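Local coordinates for protein cellulase (Uncultured bacterium, PDB 6XSO) that acts as a broad-specificity family GH5 endoglucanase, hydrolysing cellulose and probably related plant polysaccharides such as xylan, at residues A202-I206 against V231-A235; I306-T311 against F331-V336; D114-N120 against D166-E171. All blocks are in the same frame, centred on the assembly; numbering follows the deposited sequence.

Contact 1: A202-I206 against V231-A235; sequences AYNAI and VNTYA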
ATOM      1  N   ALA A 202      10.314  15.799  -9.223  1.00 20.87           N
ATOM      2  CA  ALA A 202       9.766  14.575  -8.650  1.00 20.55           C
ATOM      3  C   ALA A 202       8.630  14.871  -7.689  1.00 19.06           C
ATOM      4  O   ALA A 202       7.578  14.225  -7.753  1.00 20.32           O
ATOM      5  CB  ALA A 202      10.891  13.827  -7.949  1.00 18.97           C
ATOM      6  N   TYR A 203       8.803  15.865  -6.814  1.00 21.03           N
ATOM      7  CA  TYR A 203       7.726  16.182  -5.874  1.00 21.74           C
ATOM      8  C   TYR A 203       6.549  16.844  -6.575  1.00 21.39           C
ATOM      9  O   TYR A 203       5.396  16.596  -6.209  1.00 21.92           O
ATOM     10  CB  TYR A 203       8.260  16.972  -4.675  1.00 21.46           C
ATOM     11  CG  TYR A 203       9.323  16.191  -3.930  1.00 20.53           C
ATOM     12  CD1 TYR A 203       9.059  14.933  -3.397  1.00 21.08           C
ATOM     13  CD2 TYR A 203      10.587  16.693  -3.762  1.00 21.11           C
ATOM     14  CE1 TYR A 203      10.034  14.216  -2.741  1.00 19.57           C
ATOM     15  CE2 TYR A 203      11.565  15.977  -3.099  1.00 20.00           C
ATOM     16  CZ  TYR A 203      11.288  14.729  -2.593  1.00 19.18           C
ATOM     17  OH  TYR A 203      12.254  13.993  -1.944  1.00 21.74           O
ATOM     18  N   ASN A 204       6.798  17.650  -7.613  1.00 20.76           N
ATOM     19  CA  ASN A 204       5.683  18.148  -8.412  1.00 20.61           C
ATOM     20  C   ASN A 204       4.896  16.994  -9.034  1.00 20.88           C
ATOM     21  O   ASN A 204       3.659  17.043  -9.110  1.00 21.61           O
ATOM     22  CB  ASN A 204       6.195  19.060  -9.525  1.00 20.88           C
ATOM     23  CG  ASN A 204       6.573  20.448  -9.030  1.00 23.27           C
ATOM     24  OD1 ASN A 204       6.398  20.792  -7.856  1.00 27.25           O
ATOM     25  ND2 ASN A 204       7.117  21.261  -9.934  1.00 22.04           N
ATOM     26  N   ALA A 205       5.602  15.966  -9.521  1.00 20.47           N
ATOM     27  CA  ALA A 205       4.937  14.813 -10.136  1.00 20.25           C
ATOM     28  C   ALA A 205       4.149  13.999  -9.110  1.00 21.77           C
ATOM     29  O   ALA A 205       3.006  13.614  -9.369  1.00 20.96           O
ATOM     30  CB  ALA A 205       5.962  13.922 -10.835  1.00 22.63           C
ATOM     31  N   ILE A 206       4.763  13.705  -7.955  1.00 19.56           N
ATOM     32  CA  ILE A 206       4.038  13.025  -6.881  1.00 19.91           C
ATOM     33  C   ILE A 206       2.752  13.776  -6.582  1.00 20.91           C
ATOM     34  O   ILE A 206       1.668  13.189  -6.498  1.00 20.52           O
ATOM     35  CB  ILE A 206       4.915  12.899  -5.620  1.00 18.77           C
ATOM     36  CG1 ILE A 206       6.047  11.893  -5.840  1.00 21.71           C
ATOM     37  CG2 ILE A 206       4.015  12.525  -4.414  1.00 20.76           C
ATOM     38  CD1 ILE A 206       5.620  10.458  -5.856  1.00 22.55           C
ATOM     39  N   VAL A 231      -2.908   8.421  -0.341  1.00 19.69           N
ATOM     40  CA  VAL A 231      -1.851   8.888  -1.236  1.00 20.02           C
ATOM     41  C   VAL A 231      -0.506   8.559  -0.592  1.00 19.73           C
ATOM     42  O   VAL A 231      -0.351   8.669   0.634  1.00 19.84           O
ATOM     43  CB  VAL A 231      -1.961  10.392  -1.580  1.00 20.41           C
ATOM     44  CG1 VAL A 231      -3.220  10.645  -2.379  1.00 22.14           C
ATOM     45  CG2 VAL A 231      -1.919  11.252  -0.343  1.00 22.81           C
ATOM     46  N   ASN A 232       0.451   8.118  -1.410  1.00 18.42           N
ATOM     47  CA  ASN A 232       1.751   7.680  -0.928  1.00 18.38           C
ATOM     48  C   ASN A 232       2.818   8.759  -1.135  1.00 19.22           C
ATOM     49  O   ASN A 232       2.764   9.574  -2.062  1.00 18.84           O
ATOM     50  CB  ASN A 232       2.190   6.377  -1.606  1.00 19.30           C
ATOM     51  CG  ASN A 232       1.321   5.186  -1.230  1.00 20.27           C
ATOM     52  OD1 ASN A 232       0.192   5.338  -0.793  1.00 19.56           O
ATOM     53  ND2 ASN A 232       1.860   3.990  -1.412  1.00 18.94           N
ATOM     54  N   THR A 233       3.802   8.757  -0.251  1.00 19.01           N
ATOM     55  CA  THR A 233       4.936   9.639  -0.443  1.00 19.37           C
ATOM     56  C   THR A 233       5.806   9.134  -1.593  1.00 19.28           C
ATOM     57  O   THR A 233       5.696   7.975  -2.024  1.00 18.64           O
ATOM     58  CB  THR A 233       5.786   9.641   0.820  1.00 18.12           C
ATOM     59  OG1 THR A 233       6.142   8.290   1.115  1.00 17.76           O
ATOM     60  CG2 THR A 233       5.043  10.245   1.996  1.00 18.96           C
ATOM     61  N   TYR A 234       6.694  10.005  -2.076  1.00 19.52           N
ATOM     62  CA  TYR A 234       7.788   9.620  -2.958  1.00 19.62           C
ATOM     63  C   TYR A 234       8.415   8.322  -2.473  1.00 17.86           C
ATOM     64  O   TYR A 234       8.855   8.240  -1.326  1.00 18.25           O
ATOM     65  CB  TYR A 234       8.884  10.745  -3.019  1.00 19.58           C
ATOM     66  CG  TYR A 234      10.019  10.301  -3.910  1.00 19.09           C
ATOM     67  CD1 TYR A 234      11.072   9.573  -3.417  1.00 17.49           C
ATOM     68  CD2 TYR A 234       9.992  10.557  -5.283  1.00 18.33           C
ATOM     69  CE1 TYR A 234      12.066   9.080  -4.261  1.00 20.03           C
ATOM     70  CE2 TYR A 234      10.979  10.083  -6.108  1.00 18.47           C
ATOM     71  CZ  TYR A 234      12.005   9.342  -5.593  1.00 19.68           C
ATOM     72  OH  TYR A 234      12.970   8.863  -6.449  1.00 20.93           O
ATOM     73  N   ALA A 235       8.461   7.300  -3.336  1.00 19.28           N
ATOM     74  CA  ALA A 235       9.063   5.991  -3.065  1.00 17.57           C
ATOM     75  C   ALA A 235       8.413   5.238  -1.899  1.00 16.81           C
ATOM     76  O   ALA A 235       8.938   4.197  -1.460  1.00 19.02           O
ATOM     77  CB  ALA A 235      10.582   6.065  -2.850  1.00 19.75           C
TER
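The helical turn 202-206 lies beside the chain where it leaves strand 229-232, with the backbones closest between Ile-206 and Tyr-234, whose CA atoms are 6.4 Å apart; no hydrogen bond crosses. Tyr-234 carries the contact. Its CG stands anti to the backbone N (chi1 178°), which carries the ring from Ile-206 at its base toward Ala-202, one turn earlier. Ile-206 meets the base of this side chain: CD1 comes to 3.7 Å from Tyr-234 CA, while CG1 lies near the plane of the ring at its edge, 4.2 Å from Tyr-234 CB. The other branch of the isoleucine, CG2, rests 4.0 Å from Asn-232 O, a carbonyl hydrogen-bonded to Tyr-173 OH. In the (beta/alpha)8 barrel of this glycoside hydrolase, helix 196-219 precedes strand 229-232, and the contact packs an early turn of that helix against the loop at the strand's C-terminal end. Tyr-203 reaches across with its ring edge, CE1 lying 3.7 Å from Tyr-234 CB. The two side chains cross at about a right angle, and their rings meet obliquely with planes at 71°. Further out, Ala-202 CB touches Tyr-234 CE2 at 4.2 Å. Both phenol oxygens find partners beyond this apolar patch: Tyr-203 OH bonds to Ala-186 N, and Tyr-234 OH to Ser-182 O and Asp-178 N.

Contact 2: I306-T311 against F331-V336; sequences IGEWST and FVDDFV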
ATOM      1  N   ILE A 306       1.146   2.577   7.472  1.00 18.56           N
ATOM      2  CA  ILE A 306       2.410   1.927   7.095  1.00 18.37           C
ATOM      3  C   ILE A 306       1.972   0.687   6.315  1.00 19.46           C
ATOM      4  O   ILE A 306       1.639  -0.373   6.875  1.00 19.49           O
ATOM      5  CB  ILE A 306       3.292   1.636   8.309  1.00 17.27           C
ATOM      6  CG1 ILE A 306       3.650   2.948   9.018  1.00 18.02           C
ATOM      7  CG2 ILE A 306       4.537   0.870   7.885  1.00 19.47           C
ATOM      8  CD1 ILE A 306       4.404   2.717  10.342  1.00 19.70           C
ATOM      9  N   GLY A 307       1.876   0.849   4.990  1.00 17.35           N
ATOM     10  CA  GLY A 307       1.198  -0.132   4.164  1.00 17.56           C
ATOM     11  C   GLY A 307       2.019  -1.337   3.813  1.00 17.86           C
ATOM     12  O   GLY A 307       1.475  -2.285   3.241  1.00 17.68           O
ATOM     13  N   GLU A 308       3.319  -1.296   4.090  1.00 17.30           N
ATOM     14  CA  GLU A 308       4.159  -2.478   4.048  1.00 16.98           C
ATOM     15  C   GLU A 308       5.187  -2.335   5.149  1.00 17.07           C
ATOM     16  O   GLU A 308       5.764  -1.260   5.319  1.00 17.81           O
ATOM     17  CB  GLU A 308       4.967  -2.612   2.748  1.00 17.63           C
ATOM     18  CG  GLU A 308       4.137  -2.685   1.483  1.00 17.15           C
ATOM     19  CD  GLU A 308       4.967  -2.789   0.226  1.00 17.90           C
ATOM     20  OE1 GLU A 308       6.196  -3.055   0.316  1.00 19.15           O
ATOM     21  OE2 GLU A 308       4.365  -2.650  -0.867  1.00 19.51           O
ATOM     22  N   TRP A 309       5.414  -3.420   5.894  1.00 17.50           N
ATOM     23  CA  TRP A 309       6.562  -3.469   6.785  1.00 18.55           C
ATOM     24  C   TRP A 309       7.021  -4.904   6.986  1.00 19.34           C
ATOM     25  O   TRP A 309       6.282  -5.865   6.752  1.00 18.89           O
ATOM     26  CB  TRP A 309       6.276  -2.830   8.144  1.00 18.28           C
ATOM     27  CG  TRP A 309       5.278  -3.618   8.995  1.00 17.05           C
ATOM     28  CD1 TRP A 309       3.933  -3.743   8.766  1.00 19.02           C
ATOM     29  CD2 TRP A 309       5.549  -4.362  10.192  1.00 17.91           C
ATOM     30  NE1 TRP A 309       3.352  -4.524   9.744  1.00 17.92           N
ATOM     31  CE2 TRP A 309       4.319  -4.910  10.627  1.00 18.06           C
ATOM     32  CE3 TRP A 309       6.704  -4.623  10.932  1.00 19.73           C
ATOM     33  CZ2 TRP A 309       4.214  -5.688  11.770  1.00 18.08           C
ATOM     34  CZ3 TRP A 309       6.593  -5.392  12.084  1.00 18.73           C
ATOM     35  CH2 TRP A 309       5.359  -5.913  12.483  1.00 20.05           C
ATOM     36  N   SER A 310       8.277  -5.005   7.420  1.00 19.59           N
ATOM     37  CA  SER A 310       8.975  -6.206   7.874  1.00 19.38           C
ATOM     38  C   SER A 310      10.332  -5.649   8.313  1.00 20.41           C
ATOM     39  O   SER A 310      10.427  -4.469   8.677  1.00 22.39           O
ATOM     40  CB  SER A 310       9.056  -7.285   6.815  1.00 19.85           C
ATOM     41  OG  SER A 310       9.676  -8.440   7.387  1.00 20.60           O
ATOM     42  N   THR A 311      11.389  -6.452   8.285  1.00 21.35           N
ATOM     43  CA  THR A 311      12.725  -5.936   8.544  1.00 20.71           C
ATOM     44  C   THR A 311      13.486  -5.838   7.232  1.00 22.09           C
ATOM     45  O   THR A 311      13.033  -6.304   6.185  1.00 22.56           O
ATOM     46  CB  THR A 311      13.511  -6.822   9.510  1.00 21.70           C
ATOM     47  OG1 THR A 311      13.760  -8.081   8.872  1.00 26.40           O
ATOM     48  CG2 THR A 311      12.746  -7.012  10.794  1.00 22.62           C
ATOM     49  N   PHE A 331      11.070  -6.682  18.030  1.00 21.60           N
ATOM     50  CA  PHE A 331      10.852  -5.550  17.138  1.00 20.82           C
ATOM     51  C   PHE A 331       9.376  -5.438  16.772  1.00 18.63           C
ATOM     52  O   PHE A 331       8.791  -4.346  16.827  1.00 20.44           O
ATOM     53  CB  PHE A 331      11.739  -5.707  15.884  1.00 19.55           C
ATOM     54  CG  PHE A 331      11.253  -4.927  14.687  1.00 20.37           C
ATOM     55  CD1 PHE A 331      11.375  -3.554  14.658  1.00 20.23           C
ATOM     56  CD2 PHE A 331      10.676  -5.570  13.610  1.00 21.81           C
ATOM     57  CE1 PHE A 331      10.927  -2.824  13.575  1.00 18.75           C
ATOM     58  CE2 PHE A 331      10.210  -4.851  12.528  1.00 21.98           C
ATOM     59  CZ  PHE A 331      10.349  -3.479  12.507  1.00 18.95           C
ATOM     60  N   VAL A 332       8.760  -6.573  16.390  1.00 20.30           N
ATOM     61  CA  VAL A 332       7.333  -6.612  16.051  1.00 19.54           C
ATOM     62  C   VAL A 332       6.500  -6.048  17.194  1.00 21.36           C
ATOM     63  O   VAL A 332       5.615  -5.204  16.992  1.00 20.66           O
ATOM     64  CB  VAL A 332       6.914  -8.061  15.720  1.00 19.67           C
ATOM     65  CG1 VAL A 332       5.404  -8.249  15.812  1.00 19.64           C
ATOM     66  CG2 VAL A 332       7.474  -8.482  14.363  1.00 18.56           C
ATOM     67  N   ASP A 333       6.718  -6.563  18.402  1.00 20.48           N
ATOM     68  CA  ASP A 333       5.919  -6.125  19.539  1.00 21.99           C
ATOM     69  C   ASP A 333       5.925  -4.606  19.644  1.00 20.50           C
ATOM     70  O   ASP A 333       4.881  -3.971  19.828  1.00 21.44           O
ATOM     71  CB  ASP A 333       6.508  -6.686  20.838  1.00 22.27           C
ATOM     72  CG  ASP A 333       6.280  -8.173  21.025  1.00 23.86           C
ATOM     73  OD1 ASP A 333       5.551  -8.798  20.247  1.00 22.01           O
ATOM     74  OD2 ASP A 333       6.857  -8.727  21.992  1.00 26.34           O
ATOM     75  N   ASP A 334       7.120  -4.013  19.577  1.00 20.26           N
ATOM     76  CA  ASP A 334       7.257  -2.575  19.806  1.00 21.08           C
ATOM     77  C   ASP A 334       6.765  -1.760  18.611  1.00 22.47           C
ATOM     78  O   ASP A 334       6.186  -0.680  18.791  1.00 20.92           O
ATOM     79  CB  ASP A 334       8.713  -2.250  20.136  1.00 20.90           C
ATOM     80  CG  ASP A 334       8.950  -0.758  20.298  1.00 20.96           C
ATOM     81  OD1 ASP A 334       8.584  -0.223  21.376  1.00 24.47           O
ATOM     82  OD2 ASP A 334       9.501  -0.154  19.342  1.00 21.70           O
ATOM     83  N   PHE A 335       7.024  -2.235  17.388  1.00 20.10           N
ATOM     84  CA  PHE A 335       6.607  -1.517  16.182  1.00 18.27           C
ATOM     85  C   PHE A 335       5.092  -1.403  16.131  1.00 20.02           C
ATOM     86  O   PHE A 335       4.541  -0.310  15.942  1.00 20.07           O
ATOM     87  CB  PHE A 335       7.137  -2.275  14.963  1.00 19.45           C
ATOM     88  CG  PHE A 335       6.979  -1.545  13.655  1.00 18.80           C
ATOM     89  CD1 PHE A 335       7.952  -0.673  13.223  1.00 20.18           C
ATOM     90  CD2 PHE A 335       5.876  -1.770  12.846  1.00 19.66           C
ATOM     91  CE1 PHE A 335       7.814  -0.020  12.011  1.00 22.84           C
ATOM     92  CE2 PHE A 335       5.748  -1.124  11.625  1.00 21.65           C
ATOM     93  CZ  PHE A 335       6.700  -0.238  11.227  1.00 21.60           C
ATOM     94  N   VAL A 336       4.399  -2.523  16.356  1.00 20.41           N
ATOM     95  CA  VAL A 336       2.940  -2.505  16.351  1.00 20.33           C
ATOM     96  C   VAL A 336       2.419  -1.612  17.463  1.00 22.08           C
ATOM     97  O   VAL A 336       1.477  -0.842  17.259  1.00 20.66           O
ATOM     98  CB  VAL A 336       2.390  -3.941  16.444  1.00 21.15           C
ATOM     99  CG1 VAL A 336       0.884  -3.941  16.699  1.00 23.37           C
ATOM    100  CG2 VAL A 336       2.703  -4.679  15.130  1.00 20.44           C
TER
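Aromatic contacts dominate the meeting of 306-311, at the end of a barrel strand, with the helical segment 331-336: the rings of Phe-331 and Phe-335 gather at the indole of Trp-309, forming an aromatic cluster. Phe-335 lies against one face of the indole in an offset stack, its ring centroid 4.6 Å from that of the six-membered ring and the planes only 19° apart; the closest carbons, Trp-309 CE3 and Phe-335 CD2, are 3.5 Å apart. Phe-331 comes instead to the indole's edge, CE2 lying in the indole plane 3.7 Å from Trp-309 CZ3, with the two rings inclined at 63°. Trp-309 CG sits between the backbone N and the carbonyl carbon (chi1 68°), which sets the indole among Phe-331, Phe-335 and two valines.

Aliphatic groups complete the surroundings. Val-332 CG2 touches Trp-309 CH2 at 3.8 Å, and Val-336 CG2, one helical turn on, approaches CZ2. Ile-306 CD1 meets the far end of Phe-335 at CZ, 3.8 Å away, while Thr-311 CG2 touches Phe-331 CE2, the two side chains running past each other in opposite directions.

The polar groups are satisfied elsewhere or left without a partner. Thr-311 OG1 bonds to Asp-320 and Ser-310 OG to Tyr-348, whose ring also packs edge-to-face with Trp-309. Ser-310 O, buried 3.9 Å from Phe-331 CE2, has no hydrogen-bond partner in the model. With no hydrogen bond between them, the two segments probably hold together through dispersion and the exclusion of water, with the tryptophan at the centre.

Contact 3: D114-N120 against D166-E171; sequences DMYCIIN and DKVLFE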
ATOM      1  N   ASP A 114     -15.547  -9.097   6.774  1.00 25.52           N
ATOM      2  CA  ASP A 114     -15.677  -7.810   7.447  1.00 28.46           C
ATOM      3  C   ASP A 114     -14.314  -7.200   7.762  1.00 27.67           C
ATOM      4  O   ASP A 114     -14.153  -6.461   8.740  1.00 33.77           O
ATOM      5  CB  ASP A 114     -16.566  -7.885   8.685  1.00 34.27           C
ATOM      6  CG  ASP A 114     -17.212  -6.554   8.991  1.00 48.05           C
ATOM      7  OD1 ASP A 114     -17.726  -5.910   8.044  1.00 52.43           O
ATOM      8  OD2 ASP A 114     -17.188  -6.147  10.169  1.00 65.74           O
ATOM      9  N   MET A 115     -13.326  -7.500   6.929  1.00 23.59           N
ATOM     10  CA  MET A 115     -12.052  -6.809   6.990  1.00 21.38           C
ATOM     11  C   MET A 115     -12.042  -5.654   5.993  1.00 22.23           C
ATOM     12  O   MET A 115     -12.752  -5.669   4.985  1.00 23.54           O
ATOM     13  CB  MET A 115     -10.892  -7.762   6.664  1.00 21.61           C
ATOM     14  CG  MET A 115     -10.624  -8.813   7.777  1.00 23.07           C
ATOM     15  SD  MET A 115      -9.107  -9.793   7.533  1.00 25.46           S
ATOM     16  CE  MET A 115      -9.661 -10.785   6.181  1.00 23.04           C
ATOM     17  N   TYR A 116     -11.227  -4.642   6.284  1.00 19.91           N
ATOM     18  CA  TYR A 116     -10.941  -3.600   5.306  1.00 19.03           C
ATOM     19  C   TYR A 116     -10.107  -4.166   4.159  1.00 20.60           C
ATOM     20  O   TYR A 116      -9.332  -5.107   4.322  1.00 20.29           O
ATOM     21  CB  TYR A 116     -10.154  -2.456   5.955  1.00 21.00           C
ATOM     22  CG  TYR A 116     -10.950  -1.655   6.935  1.00 20.65           C
ATOM     23  CD1 TYR A 116     -11.118  -2.085   8.237  1.00 20.90           C
ATOM     24  CD2 TYR A 116     -11.558  -0.478   6.552  1.00 21.90           C
ATOM     25  CE1 TYR A 116     -11.866  -1.357   9.144  1.00 24.04           C
ATOM     26  CE2 TYR A 116     -12.298   0.254   7.433  1.00 22.55           C
ATOM     27  CZ  TYR A 116     -12.440  -0.185   8.736  1.00 22.99           C
ATOM     28  OH  TYR A 116     -13.183   0.546   9.618  1.00 23.70           O
ATOM     29  N   CYS A 117     -10.254  -3.560   2.980  1.00 21.39           N
ATOM     30  CA  CYS A 117      -9.494  -3.948   1.801  1.00 20.55           C
ATOM     31  C   CYS A 117      -8.961  -2.696   1.113  1.00 18.71           C
ATOM     32  O   CYS A 117      -9.731  -1.787   0.799  1.00 21.07           O
ATOM     33  CB  CYS A 117     -10.364  -4.728   0.812  1.00 21.12           C
ATOM     34  SG  CYS A 117      -9.407  -5.437  -0.552  1.00 23.06           S
ATOM     35  N   ILE A 118      -7.648  -2.634   0.905  1.00 17.75           N
ATOM     36  CA  ILE A 118      -7.023  -1.573   0.113  1.00 18.79           C
ATOM     37  C   ILE A 118      -6.628  -2.161  -1.238  1.00 19.88           C
ATOM     38  O   ILE A 118      -5.923  -3.172  -1.291  1.00 21.18           O
ATOM     39  CB  ILE A 118      -5.777  -1.024   0.829  1.00 19.78           C
ATOM     40  CG1 ILE A 118      -6.108  -0.364   2.168  1.00 21.29           C
ATOM     41  CG2 ILE A 118      -5.036  -0.028  -0.086  1.00 21.58           C
ATOM     42  CD1 ILE A 118      -4.838  -0.107   3.036  1.00 21.26           C
ATOM     43  N   ILE A 119      -7.036  -1.503  -2.334  1.00 21.57           N
ATOM     44  CA  ILE A 119      -6.533  -1.839  -3.665  1.00 20.29           C
ATOM     45  C   ILE A 119      -5.736  -0.647  -4.185  1.00 20.10           C
ATOM     46  O   ILE A 119      -6.065   0.507  -3.890  1.00 21.26           O
ATOM     47  CB  ILE A 119      -7.607  -2.236  -4.688  1.00 24.87           C
ATOM     48  CG1 ILE A 119      -8.680  -1.162  -4.789  1.00 24.52           C
ATOM     49  CG2 ILE A 119      -8.198  -3.607  -4.312  1.00 27.20           C
ATOM     50  CD1 ILE A 119      -9.683  -1.437  -5.927  1.00 29.36           C
ATOM     51  N   ASN A 120      -4.681  -0.922  -4.947  1.00 19.28           N
ATOM     52  CA  ASN A 120      -3.789   0.155  -5.381  1.00 20.52           C
ATOM     53  C   ASN A 120      -3.399  -0.010  -6.856  1.00 21.36           C
ATOM     54  O   ASN A 120      -3.958  -0.822  -7.598  1.00 21.15           O
ATOM     55  CB  ASN A 120      -2.535   0.264  -4.485  1.00 19.09           C
ATOM     56  CG  ASN A 120      -1.502  -0.823  -4.776  1.00 20.61           C
ATOM     57  OD1 ASN A 120      -1.774  -1.779  -5.498  1.00 20.87           O
ATOM     58  ND2 ASN A 120      -0.311  -0.673  -4.213  1.00 18.91           N
ATOM     59  N   ASP A 166     -17.604   1.482   3.071  1.00 26.21           N
ATOM     60  CA  ASP A 166     -16.366   2.119   3.507  1.00 23.85           C
ATOM     61  C   ASP A 166     -15.269   1.136   3.896  1.00 23.13           C
ATOM     62  O   ASP A 166     -14.151   1.578   4.173  1.00 23.07           O
ATOM     63  CB  ASP A 166     -16.609   3.204   4.578  1.00 25.62           C
ATOM     64  CG  ASP A 166     -17.011   2.660   5.935  1.00 26.26           C
ATOM     65  OD1 ASP A 166     -17.145   1.430   6.111  1.00 27.62           O
ATOM     66  OD2 ASP A 166     -17.185   3.501   6.857  1.00 27.02           O
ATOM     67  N   LYS A 167     -15.514  -0.174   3.812  1.00 23.79           N
ATOM     68  CA  LYS A 167     -14.433  -1.128   4.032  1.00 21.65           C
ATOM     69  C   LYS A 167     -13.451  -1.169   2.868  1.00 21.67           C
ATOM     70  O   LYS A 167     -12.324  -1.651   3.048  1.00 23.39           O
ATOM     71  CB  LYS A 167     -15.000  -2.526   4.261  1.00 23.51           C
ATOM     72  CG  LYS A 167     -15.703  -2.698   5.602  1.00 24.88           C
ATOM     73  CD  LYS A 167     -14.724  -2.611   6.754  1.00 25.50           C
ATOM     74  CE  LYS A 167     -15.346  -3.125   8.070  1.00 28.28           C
ATOM     75  NZ  LYS A 167     -16.328  -2.170   8.626  1.00 35.31           N
ATOM     76  N   VAL A 168     -13.821  -0.637   1.701  1.00 21.35           N
ATOM     77  CA  VAL A 168     -12.948  -0.623   0.532  1.00 20.84           C
ATOM     78  C   VAL A 168     -12.323   0.761   0.400  1.00 21.32           C
ATOM     79  O   VAL A 168     -13.035   1.768   0.284  1.00 22.60           O
ATOM     80  CB  VAL A 168     -13.690  -1.021  -0.754  1.00 21.60           C
ATOM     81  CG1 VAL A 168     -12.757  -0.880  -1.957  1.00 24.13           C
ATOM     82  CG2 VAL A 168     -14.199  -2.454  -0.650  1.00 24.14           C
ATOM     83  N   LEU A 169     -10.990   0.793   0.394  1.00 20.51           N
ATOM     84  CA  LEU A 169     -10.201   2.002   0.224  1.00 20.43           C
ATOM     85  C   LEU A 169      -9.350   1.878  -1.032  1.00 20.74           C
ATOM     86  O   LEU A 169      -8.996   0.771  -1.447  1.00 20.95           O
ATOM     87  CB  LEU A 169      -9.250   2.249   1.417  1.00 19.76           C
ATOM     88  CG  LEU A 169      -9.889   2.758   2.708  1.00 19.85           C
ATOM     89  CD1 LEU A 169     -10.480   1.594   3.511  1.00 23.32           C
ATOM     90  CD2 LEU A 169      -8.897   3.537   3.565  1.00 19.85           C
ATOM     91  N   PHE A 170      -9.031   3.021  -1.654  1.00 19.26           N
ATOM     92  CA  PHE A 170      -8.160   3.052  -2.817  1.00 20.07           C
ATOM     93  C   PHE A 170      -6.851   3.759  -2.472  1.00 20.63           C
ATOM     94  O   PHE A 170      -6.847   4.757  -1.745  1.00 20.81           O
ATOM     95  CB  PHE A 170      -8.777   3.854  -3.970  1.00 19.68           C
ATOM     96  CG  PHE A 170     -10.139   3.391  -4.437  1.00 21.99           C
ATOM     97  CD1 PHE A 170     -10.581   2.078  -4.293  1.00 21.75           C
ATOM     98  CD2 PHE A 170     -10.978   4.304  -5.074  1.00 23.17           C
ATOM     99  CE1 PHE A 170     -11.845   1.705  -4.758  1.00 23.08           C
ATOM    100  CE2 PHE A 170     -12.229   3.934  -5.541  1.00 22.85           C
ATOM    101  CZ  PHE A 170     -12.660   2.637  -5.381  1.00 22.63           C
ATOM    102  N   GLU A 171      -5.743   3.270  -3.044  1.00 19.81           N
ATOM    103  CA  GLU A 171      -4.408   3.828  -2.852  1.00 20.27           C
ATOM    104  C   GLU A 171      -3.824   4.243  -4.199  1.00 20.67           C
ATOM    105  O   GLU A 171      -3.750   3.438  -5.125  1.00 20.71           O
ATOM    106  CB  GLU A 171      -3.504   2.808  -2.154  1.00 20.31           C
ATOM    107  CG  GLU A 171      -2.013   3.072  -2.221  1.00 18.15           C
ATOM    108  CD  GLU A 171      -1.213   1.836  -1.832  1.00 18.12           C
ATOM    109  OE1 GLU A 171      -1.747   1.010  -1.057  1.00 19.28           O
ATOM    110  OE2 GLU A 171      -0.048   1.700  -2.281  1.00 18.63           O
TER
HETATM  111  O   HOH W   1     -17.104  -3.564  10.950  1.00 34.53           O
HETATM  112  O   HOH W   2     -18.897  -3.365   7.296  1.00 42.20           O
HETATM  113  O   HOH W   3     -14.799  -1.076  11.274  1.00 31.29           O
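Three nitrogens grip Glu-171 OE2: Asn-120 ND2 across the contact, Arg-80 through a salt bridge and Asn-232 ND2 from the next strand. The Asn-120 ND2 bond to Glu-171 OE2 is 3.1 Å long and nearly straight (171°); the oxygen lies in the amide plane, yet the donor stands above the carboxylate plane. Asn-120 OD1 accepts from Val-83 N, which helps fix the amide's rotation. Both residues lie at the C-terminal end of the barrel strands, where GH5 active sites lie, consistent with shaping that site. The strand bonding is regular and parallel: Cys-117 N gives to Lys-167 O at 2.8 Å, Leu-169 N to Cys-117 O at 2.9 Å, and the pattern continues through Ile-119 to Glu-171 N.

At the other end Lys-167 bends at chi2 (-67°) to bring CD over the centre of the Tyr-116 ring, a CH-pi contact 3.6 Å from the centroid, and again at chi4 (-74°), setting NZ for an off-centre cation-pi approach. That NZ stays 4.0 Å from Asp-114 OD1, and two waters bridge the charges; a third joins it to Tyr-116 OH, itself bonded to Glu-20. With an alanine in place of Tyr-116 the ring and its hydroxyl are gone, which would probably let the lysine chain turn more freely and leave Glu-20 without this phenol partner.

Within the barrel, Ile-118 and Leu-169 share one face of the sheet, while Ile-119 and Phe-170 lie side by side on the other, under helix 140-161. Strands 78-81 and 229-232 flank the pair, and helix 97-111 packs on Cys-117 and Val-168.

In the fold
From the N terminus, contact 3 comes first: 114-120 and 166-171 contain neighbouring barrel strands, and the loop between them, closed by their pairing, carries helix 140-161 in a beta-alpha-beta crossover. Contact 1 then closes the shorter path from helix 196-219 to the end of strand 229-232, the next strand round the barrel. Contact 2 closes the last, from strand 304-309 to the following helix 325-341. The three loops run in series; none nests in or crosses another. Contacts 3 and 1 touch directly at adjacent strands, whereas contact 2 stays about 6 Å from contact 3 at the nearest atoms, joined to both through the shared eight-stranded sheet.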